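Glypican-1 (Homo sapiens, PDB 4YWT) serves as the core of a cell-surface proteoglycan whose heparan sulfate chains bind alpha-4 (V) collagen, and participates in Schwann cell myelination. Local coordinates at residues E85-D90 with G397-E402; R234-V239 with A280-L285; I299-W304 with E380-L385. The protein carries 3 engineered substitutions. All blocks are in the same frame, centred on the assembly; numbering follows the deposited sequence.

Contacts 1 and 2 are buried and largely aliphatic, contact 2 adding a glutamine, with no hydrogen bond crossing either; contact 3 is only partly buried and pairs a threonine-lysine touch with a bridging water. Helix 391-404 takes part in contact 1 and also packs against contact 2 through Trp-392, and the two contacts meet where Arg-89 lies against Gln-238, their centres about 14 Å apart. Contact 3 lies farther off, its centre about 28 Å from that of contact 1, but uses helix 373-387, which precedes helix 391-404 in the chain. Helix 70-129 passes all three. Along the sequence, contacts 2 and 3 follow one another inside the loop that contact 1 closes.

Contact 1 of 3, residues E85-D90 with G397-E402; sequences ETALRD and GTLCSE
Leu-399 reaches from helix 391-404 to helix 70-129 and divides its two methyl groups between neighbouring residues there. CD2 meets the methyl group of Ala-87, 3.6 Å from Leu-399 CD2 to Ala-87 CB, and it also comes within 4.2 Å of the Ala-87 carbonyl carbon C. The other branch is more loosely engaged: Leu-399 CD1 and Leu-88 CD1 are 4.2 Å apart, and the two leucine side chains run at a slant to one another. No hydrogen bond passes between the segments, and the contact is a small apolar one.

Torsions account for the division of labour. Leu-399 holds CG opposite its carbonyl carbon (chi1 -80°), and chi2 -179° extends CD1, the branch that meets Leu-88, while CD2 turns off to the side and lies against Ala-87. Leu-88 turns CG away from its own backbone N, with chi1 -170°, which brings CD1 round to the side where Leu-399 lies. The short side chain of Ala-87 lets the backbones come close, 7.2 Å between Ala-87 CA and Leu-399 CA.

A second shell closes round these three residues. Leu-275 of helix 268-278 packs on Leu-399 and Cys-400, while Leu-88 also touches Leu-279 and Leu-395, and Ala-87 touches Lys-403. Next to Leu-399, Cys-400 is joined by a disulfide to Cys-271, which ties helix 391-404 covalently to helix 268-278 beside the apolar contact. The combination of leucine and alanine packing between helices with a nearby disulfide belongs to the elongated, all-helical, cysteine-rich core of the glypican family, here where the long helix 70-129 is met by a helix from late in the chain.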
ATOM      1  N   GLU A  85       1.867  20.302  -9.639  1.00 48.93           N
ATOM      2  CA  GLU A  85       2.163  19.885  -8.268  1.00 43.67           C
ATOM      3  C   GLU A  85       0.889  19.537  -7.497  1.00 52.49           C
ATOM      4  O   GLU A  85       0.804  18.484  -6.849  1.00 57.78           O
ATOM      5  CB  GLU A  85       2.933  20.978  -7.524  1.00 47.37           C
ATOM      6  CG  GLU A  85       4.431  20.973  -7.781  1.00 56.10           C
ATOM      7  CD  GLU A  85       5.182  21.905  -6.848  1.00 68.34           C
ATOM      8  OE1 GLU A  85       4.526  22.727  -6.173  1.00 71.52           O
ATOM      9  OE2 GLU A  85       6.424  21.808  -6.783  1.00 70.86           O
ATOM     10  N   THR A  86      -0.098  20.427  -7.580  1.00 50.28           N
ATOM     11  CA  THR A  86      -1.372  20.237  -6.896  1.00 49.86           C
ATOM     12  C   THR A  86      -2.059  18.952  -7.345  1.00 44.57           C
ATOM     13  O   THR A  86      -2.503  18.152  -6.512  1.00 49.30           O
ATOM     14  CB  THR A  86      -2.318  21.433  -7.135  1.00 50.34           C
ATOM     15  OG1 THR A  86      -1.812  22.587  -6.455  1.00 55.35           O
ATOM     16  CG2 THR A  86      -3.715  21.126  -6.614  1.00 45.64           C
ATOM     17  N   ALA A  87      -2.137  18.751  -8.659  1.00 36.98           N
ATOM     18  CA  ALA A  87      -2.739  17.534  -9.202  1.00 43.30           C
ATOM     19  C   ALA A  87      -2.041  16.283  -8.662  1.00 44.91           C
ATOM     20  O   ALA A  87      -2.685  15.369  -8.107  1.00 43.87           O
ATOM     21  CB  ALA A  87      -2.691  17.555 -10.720  1.00 35.90           C
ATOM     22  N   LEU A  88      -0.718  16.264  -8.815  1.00 44.64           N
ATOM     23  CA  LEU A  88       0.095  15.132  -8.384  1.00 44.15           C
ATOM     24  C   LEU A  88      -0.133  14.790  -6.912  1.00 40.75           C
ATOM     25  O   LEU A  88      -0.458  13.643  -6.570  1.00 33.21           O
ATOM     26  CB  LEU A  88       1.578  15.422  -8.631  1.00 47.12           C
ATOM     27  CG  LEU A  88       2.538  14.245  -8.442  1.00 53.88           C
ATOM     28  CD1 LEU A  88       2.361  13.219  -9.552  1.00 54.03           C
ATOM     29  CD2 LEU A  88       3.980  14.724  -8.374  1.00 53.82           C
ATOM     30  N   ARG A  89       0.017  15.787  -6.042  1.00 47.45           N
ATOM     31  CA  ARG A  89      -0.104  15.533  -4.611  1.00 54.63           C
ATOM     32  C   ARG A  89      -1.543  15.207  -4.214  1.00 57.49           C
ATOM     33  O   ARG A  89      -1.776  14.565  -3.189  1.00 60.10           O
ATOM     34  CB  ARG A  89       0.406  16.720  -3.792  1.00 63.58           C
ATOM     35  CG  ARG A  89       0.863  16.314  -2.395  1.00 72.56           C
ATOM     36  CD  ARG A  89       1.099  17.507  -1.487  1.00 80.30           C
ATOM     37  NE  ARG A  89       1.437  18.712  -2.233  1.00 87.22           N
ATOM     38  CZ  ARG A  89       2.626  19.306  -2.195  1.00 92.57           C
ATOM     39  NH1 ARG A  89       3.599  18.804  -1.446  1.00 94.72           N
ATOM     40  NH2 ARG A  89       2.843  20.402  -2.908  1.00 93.34           N
ATOM     41  N   ASP A  90      -2.505  15.644  -5.022  1.00 57.00           N
ATOM     42  CA  ASP A  90      -3.897  15.255  -4.800  1.00 54.26           C
ATOM     43  C   ASP A  90      -4.085  13.761  -5.051  1.00 52.97           C
ATOM     44  O   ASP A  90      -4.625  13.036  -4.198  1.00 53.47           O
ATOM     45  CB  ASP A  90      -4.843  16.063  -5.693  1.00 61.18           C
ATOM     46  CG  ASP A  90      -5.243  17.388  -5.071  1.00 65.00           C
ATOM     47  OD1 ASP A  90      -4.551  17.847  -4.138  1.00 66.74           O
ATOM     48  OD2 ASP A  90      -6.259  17.967  -5.510  1.00 68.97           O
ATOM     49  N   GLY A 397      -1.252   9.273 -17.852  1.00 41.34           N
ATOM     50  CA  GLY A 397      -2.511   9.042 -18.537  1.00 31.34           C
ATOM     51  C   GLY A 397      -3.703   9.634 -17.810  1.00 42.66           C
ATOM     52  O   GLY A 397      -4.544  10.294 -18.420  1.00 40.60           O
ATOM     53  N   THR A 398      -3.773   9.408 -16.503  1.00 45.11           N
ATOM     54  CA  THR A 398      -4.895   9.896 -15.707  1.00 46.83           C
ATOM     55  C   THR A 398      -4.819  11.404 -15.488  1.00 46.88           C
ATOM     56  O   THR A 398      -5.835  12.096 -15.561  1.00 47.30           O
ATOM     57  CB  THR A 398      -4.970   9.191 -14.339  1.00 44.09           C
ATOM     58  OG1 THR A 398      -3.842   9.567 -13.538  1.00 51.24           O
ATOM     59  CG2 THR A 398      -4.992   7.679 -14.515  1.00 42.15           C
ATOM     60  N   LEU A 399      -3.618  11.911 -15.222  1.00 42.74           N
ATOM     61  CA  LEU A 399      -3.442  13.347 -15.018  1.00 46.06           C
ATOM     62  C   LEU A 399      -3.769  14.130 -16.285  1.00 41.96           C
ATOM     63  O   LEU A 399      -4.314  15.231 -16.218  1.00 41.68           O
ATOM     64  CB  LEU A 399      -2.018  13.662 -14.558  1.00 44.87           C
ATOM     65  CG  LEU A 399      -1.737  13.438 -13.073  1.00 47.06           C
ATOM     66  CD1 LEU A 399      -0.300  13.804 -12.732  1.00 43.81           C
ATOM     67  CD2 LEU A 399      -2.715  14.233 -12.224  1.00 46.58           C
ATOM     68  N   CYS A 400      -3.434  13.558 -17.437  1.00 44.11           N
ATOM     69  CA  CYS A 400      -3.754  14.179 -18.716  1.00 48.14           C
ATOM     70  C   CYS A 400      -5.242  14.072 -19.020  1.00 54.19           C
ATOM     71  O   CYS A 400      -5.869  15.042 -19.449  1.00 53.05           O
ATOM     72  CB  CYS A 400      -2.947  13.535 -19.845  1.00 50.81           C
ATOM     73  SG  CYS A 400      -1.218  14.040 -19.909  1.00 51.31           S
ATOM     74  N   SER A 401      -5.800  12.887 -18.795  1.00 54.97           N
ATOM     75  CA  SER A 401      -7.204  12.629 -19.093  1.00 58.83           C
ATOM     76  C   SER A 401      -8.141  13.491 -18.254  1.00 67.78           C
ATOM     77  O   SER A 401      -9.177  13.946 -18.740  1.00 70.15           O
ATOM     78  CB  SER A 401      -7.532  11.150 -18.874  1.00 58.51           C
ATOM     79  OG  SER A 401      -8.917  10.903 -19.036  1.00 61.56           O
ATOM     80  N   GLU A 402      -7.770  13.720 -17.000  1.00 68.42           N
ATOM     81  CA  GLU A 402      -8.650  14.420 -16.070  1.00 75.24           C
ATOM     82  C   GLU A 402      -8.580  15.942 -16.184  1.00 81.21           C
ATOM     83  O   GLU A 402      -9.611  16.615 -16.167  1.00 84.39           O
ATOM     84  CB  GLU A 402      -8.332  14.002 -14.633  1.00 74.26           C
ATOM     85  CG  GLU A 402      -8.868  12.629 -14.255  1.00 77.43           C
ATOM     86  CD  GLU A 402      -8.539  12.244 -12.824  1.00 81.29           C
ATOM     87  OE1 GLU A 402      -7.666  12.898 -12.215  1.00 82.30           O
ATOM     88  OE2 GLU A 402      -9.156  11.288 -12.309  1.00 81.01           O
TER

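Contact 2 of 3, residues R234-V239 with A280-L285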
ATOM      1  N   ARG A 234       3.905   8.214   0.647  1.00 35.40           N
ATOM      2  CA  ARG A 234       4.086   9.459   1.392  1.00 31.73           C
ATOM      3  C   ARG A 234       5.436  10.124   1.112  1.00 38.29           C
ATOM      4  O   ARG A 234       5.528  11.347   1.016  1.00 38.71           O
ATOM      5  CB  ARG A 234       3.940   9.204   2.895  1.00 40.17           C
ATOM      6  CG  ARG A 234       4.241  10.417   3.765  1.00 47.71           C
ATOM      7  CD  ARG A 234       4.160  10.080   5.247  1.00 59.11           C
ATOM      8  NE  ARG A 234       5.029   8.963   5.609  1.00 63.17           N
ATOM      9  CZ  ARG A 234       6.324   9.079   5.882  1.00 68.76           C
ATOM     10  NH1 ARG A 234       6.912  10.266   5.833  1.00 71.71           N
ATOM     11  NH2 ARG A 234       7.033   8.006   6.204  1.00 70.11           N
ATOM     12  N   LYS A 235       6.480   9.312   0.973  1.00 29.84           N
ATOM     13  CA  LYS A 235       7.827   9.834   0.764  1.00 41.78           C
ATOM     14  C   LYS A 235       8.065  10.250  -0.687  1.00 41.27           C
ATOM     15  O   LYS A 235       8.682  11.282  -0.953  1.00 42.19           O
ATOM     16  CB  LYS A 235       8.863   8.794   1.194  1.00 41.72           C
ATOM     17  CG  LYS A 235       8.962   8.629   2.701  1.00 43.14           C
ATOM     18  CD  LYS A 235       9.760   7.396   3.081  1.00 46.30           C
ATOM     19  CE  LYS A 235       9.813   7.226   4.591  1.00 49.92           C
ATOM     20  NZ  LYS A 235      10.036   5.809   4.989  1.00 49.54           N
ATOM     21  N   VAL A 236       7.569   9.440  -1.618  1.00 36.22           N
ATOM     22  CA  VAL A 236       7.700   9.719  -3.044  1.00 38.58           C
ATOM     23  C   VAL A 236       6.949  10.992  -3.418  1.00 41.83           C
ATOM     24  O   VAL A 236       7.398  11.761  -4.270  1.00 39.37           O
ATOM     25  CB  VAL A 236       7.185   8.536  -3.894  1.00 41.54           C
ATOM     26  CG1 VAL A 236       7.009   8.940  -5.351  1.00 38.85           C
ATOM     27  CG2 VAL A 236       8.136   7.355  -3.776  1.00 37.84           C
ATOM     28  N   ALA A 237       5.817  11.225  -2.755  1.00 44.61           N
ATOM     29  CA  ALA A 237       5.015  12.422  -3.010  1.00 46.04           C
ATOM     30  C   ALA A 237       5.813  13.719  -2.847  1.00 50.47           C
ATOM     31  O   ALA A 237       5.458  14.749  -3.423  1.00 60.19           O
ATOM     32  CB  ALA A 237       3.803  12.443  -2.093  1.00 35.19           C
ATOM     33  N   GLN A 238       6.891  13.665  -2.072  1.00 55.27           N
ATOM     34  CA  GLN A 238       7.683  14.855  -1.780  1.00 58.25           C
ATOM     35  C   GLN A 238       8.785  15.113  -2.807  1.00 54.35           C
ATOM     36  O   GLN A 238       9.469  16.133  -2.740  1.00 53.16           O
ATOM     37  CB  GLN A 238       8.299  14.748  -0.382  1.00 65.74           C
ATOM     38  CG  GLN A 238       7.280  14.693   0.749  1.00 74.89           C
ATOM     39  CD  GLN A 238       6.535  16.004   0.947  1.00 82.56           C
ATOM     40  OE1 GLN A 238       6.854  17.018   0.325  1.00 87.25           O
ATOM     41  NE2 GLN A 238       5.533  15.985   1.819  1.00 84.84           N
ATOM     42  N   VAL A 239       8.960  14.191  -3.749  1.00 48.51           N
ATOM     43  CA  VAL A 239       9.943  14.382  -4.813  1.00 52.63           C
ATOM     44  C   VAL A 239       9.540  15.555  -5.704  1.00 52.91           C
ATOM     45  O   VAL A 239       8.482  15.530  -6.334  1.00 45.95           O
ATOM     46  CB  VAL A 239      10.109  13.118  -5.676  1.00 46.23           C
ATOM     47  CG1 VAL A 239      11.080  13.381  -6.816  1.00 42.85           C
ATOM     48  CG2 VAL A 239      10.591  11.955  -4.821  1.00 45.68           C
ATOM     49  N   ALA A 280       9.290  10.300 -14.698  1.00 36.03           N
ATOM     50  CA  ALA A 280      10.047   9.095 -15.017  1.00 37.65           C
ATOM     51  C   ALA A 280      10.556   8.397 -13.755  1.00 30.60           C
ATOM     52  O   ALA A 280      10.427   7.172 -13.604  1.00 30.58           O
ATOM     53  CB  ALA A 280      11.206   9.437 -15.936  1.00 38.05           C
ATOM     54  N   ASN A 281      11.137   9.186 -12.856  1.00 31.12           N
ATOM     55  CA  ASN A 281      11.661   8.662 -11.601  1.00 36.88           C
ATOM     56  C   ASN A 281      10.582   7.960 -10.793  1.00 40.69           C
ATOM     57  O   ASN A 281      10.797   6.859 -10.290  1.00 29.55           O
ATOM     58  CB  ASN A 281      12.294   9.781 -10.772  1.00 38.28           C
ATOM     59  CG  ASN A 281      13.688  10.133 -11.244  1.00 32.95           C
ATOM     60  OD1 ASN A 281      14.654   9.436 -10.935  1.00 33.22           O
ATOM     61  ND2 ASN A 281      13.801  11.218 -12.001  1.00 45.01           N
ATOM     62  N   GLN A 282       9.419   8.598 -10.681  1.00 38.64           N
ATOM     63  CA  GLN A 282       8.278   7.989 -10.010  1.00 32.07           C
ATOM     64  C   GLN A 282       7.882   6.695 -10.712  1.00 34.00           C
ATOM     65  O   GLN A 282       7.483   5.725 -10.069  1.00 37.91           O
ATOM     66  CB  GLN A 282       7.086   8.952  -9.972  1.00 30.92           C
ATOM     67  CG  GLN A 282       7.272  10.162  -9.070  1.00 32.62           C
ATOM     68  CD  GLN A 282       7.937  11.329  -9.777  1.00 42.14           C
ATOM     69  OE1 GLN A 282       8.535  11.169 -10.841  1.00 42.75           O
ATOM     70  NE2 GLN A 282       7.830  12.515  -9.187  1.00 31.55           N
ATOM     71  N   ALA A 283       8.005   6.687 -12.036  1.00 35.71           N
ATOM     72  CA  ALA A 283       7.630   5.527 -12.835  1.00 38.07           C
ATOM     73  C   ALA A 283       8.625   4.378 -12.679  1.00 37.77           C
ATOM     74  O   ALA A 283       8.317   3.233 -13.012  1.00 27.75           O
ATOM     75  CB  ALA A 283       7.498   5.917 -14.301  1.00 28.56           C
ATOM     76  N   ASP A 284       9.819   4.678 -12.177  1.00 28.56           N
ATOM     77  CA  ASP A 284      10.795   3.617 -11.917  1.00 37.15           C
ATOM     78  C   ASP A 284      10.390   2.700 -10.754  1.00 37.10           C
ATOM     79  O   ASP A 284      10.950   1.617 -10.592  1.00 28.08           O
ATOM     80  CB  ASP A 284      12.176   4.214 -11.645  1.00 38.11           C
ATOM     81  CG  ASP A 284      12.938   4.519 -12.922  1.00 50.56           C
ATOM     82  OD1 ASP A 284      12.585   3.955 -13.979  1.00 48.41           O
ATOM     83  OD2 ASP A 284      13.898   5.315 -12.864  1.00 50.52           O
ATOM     84  N   LEU A 285       9.415   3.127  -9.957  1.00 42.56           N
ATOM     85  CA  LEU A 285       8.936   2.329  -8.827  1.00 39.55           C
ATOM     86  C   LEU A 285       8.056   1.161  -9.271  1.00 26.40           C
ATOM     87  O   LEU A 285       7.716   0.286  -8.469  1.00 25.97           O
ATOM     88  CB  LEU A 285       8.151   3.204  -7.848  1.00 37.52           C
ATOM     89  CG  LEU A 285       8.882   4.333  -7.123  1.00 37.82           C
ATOM     90  CD1 LEU A 285       7.926   5.484  -6.857  1.00 39.75           C
ATOM     91  CD2 LEU A 285       9.475   3.826  -5.820  1.00 27.37           C
TER
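Apolar packing centres on Val-236, whose two methyl groups both meet Leu-285. These side chains point at one another tip to tip, with Val-236 CG2 3.6 Å from Leu-285 CD1 and Val-236 CG1 3.9 Å from the same methyl group. The valine holds CG1 opposite its backbone N, at chi1 167°, an orientation that presents both branches to the leucine and leaves CG1 within 3.9 Å of Gln-282 CG as well.

Gln-282 supplies the mixed part of the contact. Its chain bends at chi2 (88°), and the aliphatic stem lies across Val-236 while the amide swings on to Val-239. There the two side chains pass in opposite directions, and Gln-282 NE2 stands 4.1 Å from Val-239 CG1, a van der Waals approach of an amide to a methyl group.

Backbone bonding shapes the valine side. A type I beta turn from Val-236 to Val-239, closed by the bond from Val-239 N to Val-236 O (2.9 Å), brings both valines round to face the 280-285 segment.

The contact therefore lies where the chain leaves helix 204-236. Helix 450-471 packs against it through Ile-452, which touches both valines, and Ile-456, which touches Leu-285. Trp-392 of helix 391-404 meets Val-236 and Leu-285, and helix 70-129 passes beside Ala-237 and Gln-238.

Contact 3 of 3, residues I299-W304 with E380-L385; sequences ITDKFW and EAKAQL
Thr-300 and Lys-382 make the direct contact, their side chains set aslant, with Thr-300 OG1 3.9 Å from Lys-382 CD. This is the more closely packed part. The threonine is buried, and its hydroxyl is also hydrogen-bonded to Val-297 O one turn earlier in the chain. Behind it, Thr-300 CA sits 3.8 Å above the plane of the Phe-303 ring, over its centre, so the residue lies between the ring of Phe-303 and the lysine stem. Val-378 of helix 373-387 and Phe-222 of helix 204-236 pack on Thr-300 as well.

Toward Asp-301, an exposed residue, the fit is looser and polar. A water takes a hydrogen bond from Lys-382 NZ at 2.7 Å. It donates one of its own to Thr-300 OG1 at 2.8 Å. Its other proton goes to Asp-301 OD1, 2.6 Å from the water oxygen. The charges do not meet directly: Asp-301 OD1 and Lys-382 NZ are 4.3 Å apart, beyond a salt bridge, and the water spans the gap between them. A bend at chi3 (-73°) in the otherwise extended lysine chain carries its ammonium group to the water.

Such a water-mediated joint, with a lysine stem crossing a buried threonine, fastens the loop after helix 286-299 to the side of helix 373-387 within the elongated all-helical glypican fold.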
ATOM      1  N   ILE A 299      -0.304 -13.325  -0.105  1.00 26.99           N
ATOM      2  CA  ILE A 299      -0.183 -13.693   1.305  1.00 30.96           C
ATOM      3  C   ILE A 299      -1.543 -13.842   1.997  1.00 37.75           C
ATOM      4  O   ILE A 299      -1.658 -14.555   2.996  1.00 35.71           O
ATOM      5  CB  ILE A 299       0.677 -12.664   2.085  1.00 23.34           C
ATOM      6  CG1 ILE A 299       1.125 -13.243   3.430  1.00 23.40           C
ATOM      7  CG2 ILE A 299      -0.073 -11.357   2.281  1.00 24.32           C
ATOM      8  CD1 ILE A 299       1.997 -14.474   3.305  1.00 23.95           C
ATOM      9  N   THR A 300      -2.572 -13.194   1.457  1.00 28.40           N
ATOM     10  CA  THR A 300      -3.900 -13.228   2.071  1.00 31.94           C
ATOM     11  C   THR A 300      -4.507 -14.628   2.070  1.00 29.04           C
ATOM     12  O   THR A 300      -5.372 -14.935   2.887  1.00 25.35           O
ATOM     13  CB  THR A 300      -4.878 -12.266   1.363  1.00 31.73           C
ATOM     14  OG1 THR A 300      -5.072 -12.684   0.007  1.00 34.13           O
ATOM     15  CG2 THR A 300      -4.342 -10.847   1.389  1.00 23.26           C
ATOM     16  N   ASP A 301      -4.051 -15.474   1.151  1.00 39.11           N
ATOM     17  CA  ASP A 301      -4.528 -16.850   1.079  1.00 34.55           C
ATOM     18  C   ASP A 301      -4.148 -17.626   2.336  1.00 34.41           C
ATOM     19  O   ASP A 301      -4.866 -18.533   2.762  1.00 27.32           O
ATOM     20  CB  ASP A 301      -3.963 -17.554  -0.159  1.00 35.15           C
ATOM     21  CG  ASP A 301      -4.566 -17.039  -1.451  1.00 47.22           C
ATOM     22  OD1 ASP A 301      -5.693 -16.501  -1.413  1.00 47.86           O
ATOM     23  OD2 ASP A 301      -3.914 -17.174  -2.506  1.00 50.03           O
ATOM     24  N   LYS A 302      -3.019 -17.249   2.929  1.00 29.07           N
ATOM     25  CA  LYS A 302      -2.473 -17.955   4.083  1.00 33.31           C
ATOM     26  C   LYS A 302      -3.206 -17.623   5.379  1.00 36.14           C
ATOM     27  O   LYS A 302      -2.892 -18.181   6.429  1.00 34.27           O
ATOM     28  CB  LYS A 302      -0.982 -17.642   4.239  1.00 26.56           C
ATOM     29  CG  LYS A 302      -0.131 -18.133   3.085  1.00 25.25           C
ATOM     30  CD  LYS A 302      -0.428 -19.592   2.776  1.00 39.98           C
ATOM     31  CE  LYS A 302       0.629 -20.196   1.866  1.00 46.67           C
ATOM     32  NZ  LYS A 302       0.404 -21.653   1.657  1.00 49.64           N
ATOM     33  N   PHE A 303      -4.179 -16.719   5.305  1.00 29.17           N
ATOM     34  CA  PHE A 303      -4.971 -16.367   6.480  1.00 27.49           C
ATOM     35  C   PHE A 303      -5.823 -17.555   6.917  1.00 33.13           C
ATOM     36  O   PHE A 303      -6.197 -17.671   8.085  1.00 30.16           O
ATOM     37  CB  PHE A 303      -5.859 -15.149   6.201  1.00 29.57           C
ATOM     38  CG  PHE A 303      -5.094 -13.864   5.998  1.00 36.34           C
ATOM     39  CD1 PHE A 303      -3.719 -13.813   6.182  1.00 34.26           C
ATOM     40  CD2 PHE A 303      -5.757 -12.705   5.627  1.00 34.91           C
ATOM     41  CE1 PHE A 303      -3.022 -12.634   5.993  1.00 32.40           C
ATOM     42  CE2 PHE A 303      -5.064 -11.521   5.439  1.00 34.69           C
ATOM     43  CZ  PHE A 303      -3.696 -11.486   5.622  1.00 32.94           C
ATOM     44  N   TRP A 304      -6.125 -18.439   5.970  1.00 35.53           N
ATOM     45  CA  TRP A 304      -6.881 -19.652   6.257  1.00 36.56           C
ATOM     46  C   TRP A 304      -6.107 -20.903   5.865  1.00 43.80           C
ATOM     47  O   TRP A 304      -5.094 -20.828   5.166  1.00 43.09           O
ATOM     48  CB  TRP A 304      -8.220 -19.650   5.522  1.00 29.69           C
ATOM     49  CG  TRP A 304      -9.075 -18.460   5.784  1.00 33.11           C
ATOM     50  CD1 TRP A 304     -10.020 -18.326   6.759  1.00 33.81           C
ATOM     51  CD2 TRP A 304      -9.080 -17.234   5.048  1.00 31.86           C
ATOM     52  NE1 TRP A 304     -10.610 -17.087   6.678  1.00 34.93           N
ATOM     53  CE2 TRP A 304     -10.050 -16.397   5.634  1.00 35.16           C
ATOM     54  CE3 TRP A 304      -8.356 -16.760   3.950  1.00 31.27           C
ATOM     55  CZ2 TRP A 304     -10.315 -15.115   5.160  1.00 30.65           C
ATOM     56  CZ3 TRP A 304      -8.619 -15.486   3.480  1.00 32.07           C
ATOM     57  CH2 TRP A 304      -9.589 -14.678   4.085  1.00 31.10           C
ATOM     58  N   GLU A 380     -12.236  -6.916  -0.766  1.00 40.58           N
ATOM     59  CA  GLU A 380     -12.133  -5.476  -0.983  1.00 40.98           C
ATOM     60  C   GLU A 380     -10.677  -5.040  -1.157  1.00 36.01           C
ATOM     61  O   GLU A 380     -10.353  -4.266  -2.061  1.00 30.20           O
ATOM     62  CB  GLU A 380     -12.779  -4.716   0.179  1.00 40.71           C
ATOM     63  CG  GLU A 380     -12.421  -3.238   0.246  1.00 51.58           C
ATOM     64  CD  GLU A 380     -13.023  -2.429  -0.888  1.00 58.88           C
ATOM     65  OE1 GLU A 380     -13.933  -2.940  -1.574  1.00 62.42           O
ATOM     66  OE2 GLU A 380     -12.585  -1.277  -1.092  1.00 63.65           O
ATOM     67  N   ALA A 381      -9.807  -5.557  -0.296  1.00 33.37           N
ATOM     68  CA  ALA A 381      -8.391  -5.209  -0.327  1.00 30.38           C
ATOM     69  C   ALA A 381      -7.725  -5.657  -1.623  1.00 30.02           C
ATOM     70  O   ALA A 381      -6.934  -4.919  -2.205  1.00 30.85           O
ATOM     71  CB  ALA A 381      -7.673  -5.810   0.868  1.00 24.10           C
ATOM     72  N   LYS A 382      -8.044  -6.867  -2.074  1.00 36.39           N
ATOM     73  CA  LYS A 382      -7.489  -7.377  -3.320  1.00 24.84           C
ATOM     74  C   LYS A 382      -7.987  -6.559  -4.503  1.00 40.39           C
ATOM     75  O   LYS A 382      -7.238  -6.307  -5.449  1.00 38.93           O
ATOM     76  CB  LYS A 382      -7.830  -8.857  -3.508  1.00 31.35           C
ATOM     77  CG  LYS A 382      -7.068  -9.776  -2.561  1.00 41.10           C
ATOM     78  CD  LYS A 382      -6.960 -11.195  -3.097  1.00 40.55           C
ATOM     79  CE  LYS A 382      -8.281 -11.934  -3.011  1.00 41.77           C
ATOM     80  NZ  LYS A 382      -8.094 -13.395  -3.239  1.00 38.64           N
ATOM     81  N   ALA A 383      -9.247  -6.133  -4.446  1.00 37.34           N
ATOM     82  CA  ALA A 383      -9.777  -5.244  -5.477  1.00 35.63           C
ATOM     83  C   ALA A 383      -8.989  -3.936  -5.522  1.00 33.22           C
ATOM     84  O   ALA A 383      -8.494  -3.529  -6.580  1.00 33.09           O
ATOM     85  CB  ALA A 383     -11.254  -4.968  -5.238  1.00 27.42           C
ATOM     86  N   GLN A 384      -8.861  -3.291  -4.365  1.00 25.87           N
ATOM     87  CA  GLN A 384      -8.168  -2.009  -4.273  1.00 25.69           C
ATOM     88  C   GLN A 384      -6.691  -2.095  -4.660  1.00 33.69           C
ATOM     89  O   GLN A 384      -6.130  -1.139  -5.194  1.00 41.43           O
ATOM     90  CB  GLN A 384      -8.293  -1.437  -2.859  1.00 34.06           C
ATOM     91  CG  GLN A 384      -9.654  -0.830  -2.545  1.00 46.58           C
ATOM     92  CD  GLN A 384      -9.925   0.455  -3.312  1.00 62.80           C
ATOM     93  OE1 GLN A 384      -9.054   0.980  -4.007  1.00 64.37           O
ATOM     94  NE2 GLN A 384     -11.143   0.970  -3.184  1.00 66.56           N
ATOM     95  N   LEU A 385      -6.065  -3.236  -4.391  1.00 31.01           N
ATOM     96  CA  LEU A 385      -4.647  -3.413  -4.687  1.00 36.08           C
ATOM     97  C   LEU A 385      -4.426  -3.739  -6.158  1.00 32.68           C
ATOM     98  O   LEU A 385      -3.460  -3.271  -6.760  1.00 34.67           O
ATOM     99  CB  LEU A 385      -4.043  -4.506  -3.804  1.00 26.31           C
ATOM    100  CG  LEU A 385      -3.836  -4.113  -2.340  1.00 27.59           C
ATOM    101  CD1 LEU A 385      -3.038  -5.173  -1.598  1.00 24.98           C
ATOM    102  CD2 LEU A 385      -3.159  -2.752  -2.238  1.00 30.51           C
TER
HETATM  103  O   HOH W   1      -7.152 -14.386  -0.888  1.00 33.26           O